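Local atomic coordinates of cytochrome c55X (Pseudomonas aeruginosa PAO1, PDB entry 6TP9), a protein that carries electrons as a periplasmic monoheme c-type cytochrome associated with the biosynthesis of heme d1. Residues 55-59 and 69-75. The protein carries 1 engineered substitution. Residues are numbered along the deposited sequence.
Engineered in segment 69-75: Ala75 (natural residue Glu). With HEC (heme c), chain M.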
# COMPACT_ATOMS: atom_id res chain seq x y z
N ALA A 55 -12.05 17.73 4.34
CA ALA A 55 -11.87 18.66 5.45
C ALA A 55 -10.92 18.08 6.49
O ALA A 55 -9.97 18.75 6.92
CB ALA A 55 -13.22 19.00 6.07
N THR A 56 -11.16 16.84 6.90
CA THR A 56 -10.30 16.21 7.90
C THR A 56 -8.85 16.22 7.46
O THR A 56 -7.95 16.45 8.27
CB THR A 56 -10.77 14.77 8.16
OG1 THR A 56 -12.12 14.78 8.62
CG2 THR A 56 -9.88 14.11 9.21
N VAL A 57 -8.59 15.95 6.18
CA VAL A 57 -7.22 15.97 5.68
C VAL A 57 -6.63 17.37 5.79
O VAL A 57 -5.52 17.55 6.29
CB VAL A 57 -7.17 15.46 4.22
CG1 VAL A 57 -5.76 15.58 3.67
CG2 VAL A 57 -7.67 14.02 4.13
N LEU A 58 -7.38 18.37 5.34
CA LEU A 58 -6.86 19.73 5.31
C LEU A 58 -6.74 20.32 6.71
O LEU A 58 -5.82 21.10 6.97
CB LEU A 58 -7.76 20.62 4.45
CG LEU A 58 -7.76 20.33 2.95
CD1 LEU A 58 -8.87 21.11 2.28
CD2 LEU A 58 -6.42 20.66 2.33
N MET A 59 -7.65 19.96 7.62
CA MET A 59 -7.70 20.56 8.94
C MET A 59 -7.43 19.58 10.08
O MET A 59 -7.46 19.99 11.24
CB MET A 59 -9.08 21.20 9.17
CG MET A 59 -9.49 22.16 8.06
SD MET A 59 -10.88 23.20 8.53
CE MET A 59 -12.24 22.23 7.88
N TRP A 69 -3.07 19.07 6.96
CA TRP A 69 -2.16 18.97 5.82
C TRP A 69 -2.34 20.10 4.81
O TRP A 69 -1.75 20.04 3.72
CB TRP A 69 -2.35 17.62 5.13
CG TRP A 69 -2.03 16.46 6.03
CD1 TRP A 69 -2.90 15.77 6.83
CD2 TRP A 69 -0.75 15.85 6.22
NE1 TRP A 69 -2.24 14.78 7.50
CE2 TRP A 69 -0.92 14.80 7.14
CE3 TRP A 69 0.52 16.09 5.69
CZ2 TRP A 69 0.14 14.00 7.56
CZ3 TRP A 69 1.57 15.29 6.10
CH2 TRP A 69 1.38 14.26 7.02
N ALA A 70 -3.12 21.13 5.13
CA ALA A 70 -3.45 22.15 4.14
C ALA A 70 -2.21 22.90 3.66
O ALA A 70 -2.09 23.21 2.47
CB ALA A 70 -4.47 23.12 4.72
N GLY A 71 -1.29 23.21 4.57
CA GLY A 71 -0.09 23.92 4.14
C GLY A 71 0.66 23.19 3.05
O GLY A 71 1.09 23.79 2.06
N LEU A 72 0.82 21.87 3.22
CA LEU A 72 1.56 21.07 2.25
C LEU A 72 0.70 20.63 1.08
O LEU A 72 1.24 20.34 0.00
CB LEU A 72 2.14 19.84 2.94
CG LEU A 72 3.11 20.07 4.10
CD1 LEU A 72 2.40 20.54 5.37
CD2 LEU A 72 3.92 18.81 4.38
N LEU A 73 -0.62 20.59 1.24
CA LEU A 73 -1.53 20.07 0.23
C LEU A 73 -2.56 21.12 -0.16
O LEU A 73 -3.11 21.81 0.70
CB LEU A 73 -2.26 18.82 0.73
CG LEU A 73 -1.41 17.65 1.22
CD1 LEU A 73 -2.30 16.60 1.87
CD2 LEU A 73 -0.62 17.04 0.07
N SER A 74 -2.82 21.23 -1.46
CA SER A 74 -3.93 22.05 -1.93
C SER A 74 -5.25 21.34 -1.65
O SER A 74 -5.30 20.23 -1.10
CB SER A 74 -3.79 22.32 -3.43
OG SER A 74 -3.95 21.12 -4.17
N ALA A 75 -6.36 21.98 -2.02
CA ALA A 75 -7.65 21.32 -1.92
C ALA A 75 -7.75 20.19 -2.93
O ALA A 75 -8.34 19.14 -2.64
CB ALA A 75 -8.78 22.33 -2.14
FE HEC M . -5.16 10.45 9.51
CHA HEC M . -8.36 10.16 10.72
CHB HEC M . -6.44 10.80 6.31
CHC HEC M . -2.03 11.03 8.31
CHD HEC M . -3.85 9.63 12.57
NA HEC M . -7.04 10.45 8.66
C1A HEC M . -8.23 10.38 9.37
C2A HEC M . -9.32 10.57 8.43
C3A HEC M . -8.80 10.74 7.22
C4A HEC M . -7.36 10.67 7.33
CMA HEC M . -9.59 10.98 5.91
CAA HEC M . -10.82 10.56 8.79
CBA HEC M . -11.37 9.14 8.70
CGA HEC M . -12.83 9.12 9.05
O1A HEC M . -13.46 10.21 9.06
O2A HEC M . -13.36 8.01 9.32
NB HEC M . -4.39 10.84 7.66
C1B HEC M . -5.08 10.95 6.46
C2B HEC M . -4.12 11.25 5.42
C3B HEC M . -2.91 11.31 5.98
C4B HEC M . -3.05 11.05 7.39
CMB HEC M . -4.44 11.46 3.92
CAB HEC M . -1.58 11.61 5.25
CBB HEC M . -1.67 12.96 4.52
NC HEC M . -3.29 10.29 10.28
C1C HEC M . -2.13 10.69 9.64
C2C HEC M . -1.04 10.65 10.59
C3C HEC M . -1.55 10.31 11.78
C4C HEC M . -2.96 10.05 11.60
CMC HEC M . 0.41 11.07 10.28
CAC HEC M . -0.75 10.15 13.10
CBC HEC M . 0.10 11.41 13.38
ND HEC M . -5.97 9.95 11.35
C1D HEC M . -5.22 9.68 12.50
C2D HEC M . -6.13 9.49 13.61
C3D HEC M . -7.54 9.66 13.02
C4D HEC M . -7.34 9.94 11.62
CMD HEC M . -5.77 9.17 15.08
CAD HEC M . -8.89 9.55 13.76
CBD HEC M . -9.24 10.87 14.43
CGD HEC M . -10.55 10.67 15.14
O1D HEC M . -10.53 10.40 16.37
O2D HEC M . -11.62 10.77 14.48
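Leu58, Val57 and Trp69 bury the most surface where the last turn of helix 50-59 meets segment 69-75, the loop leading into helix 75-86. Carbonyls at a helix C-terminus lack amide partners from a following turn; here Trp69 and Ala70 supply them for two: Trp69 N donates to Val57 O at 3.0 Å, while Leu58 O receives two weak bonds, from Trp69 N at 3.4 Å and Ala70 N at 3.3 Å. These bonds bring Ala70 CA to 4.3 Å from Leu58 CA, and Ala70's small methyl leaves room for the long Leu58 side chain, whose CD2 lies 3.9 Å from Ala70 CB and 3.6 Å from Ser74 O. The compact, branched Val57 fills the buried side, its CG1 4.2 Å from Trp69 CB and 4.0 Å from Leu73 CD1. The broad, flat indole of Trp69 suits the heme pocket of this c-type cytochrome, which Thr56 also lines: HEC CBB covers one ring face, 3.3 Å from Trp69 CE2. Trp69 and Leu73 also pack on Leu19 and Leu16 of the second subunit. Ser74, at the N-cap of helix 75-86, accepts a hydrogen bond from Asp77 N with its OG; Val57 and Leu58 touch Ala78, so helix 50-59 packs directly on helix 75-86 beside the loop linking them.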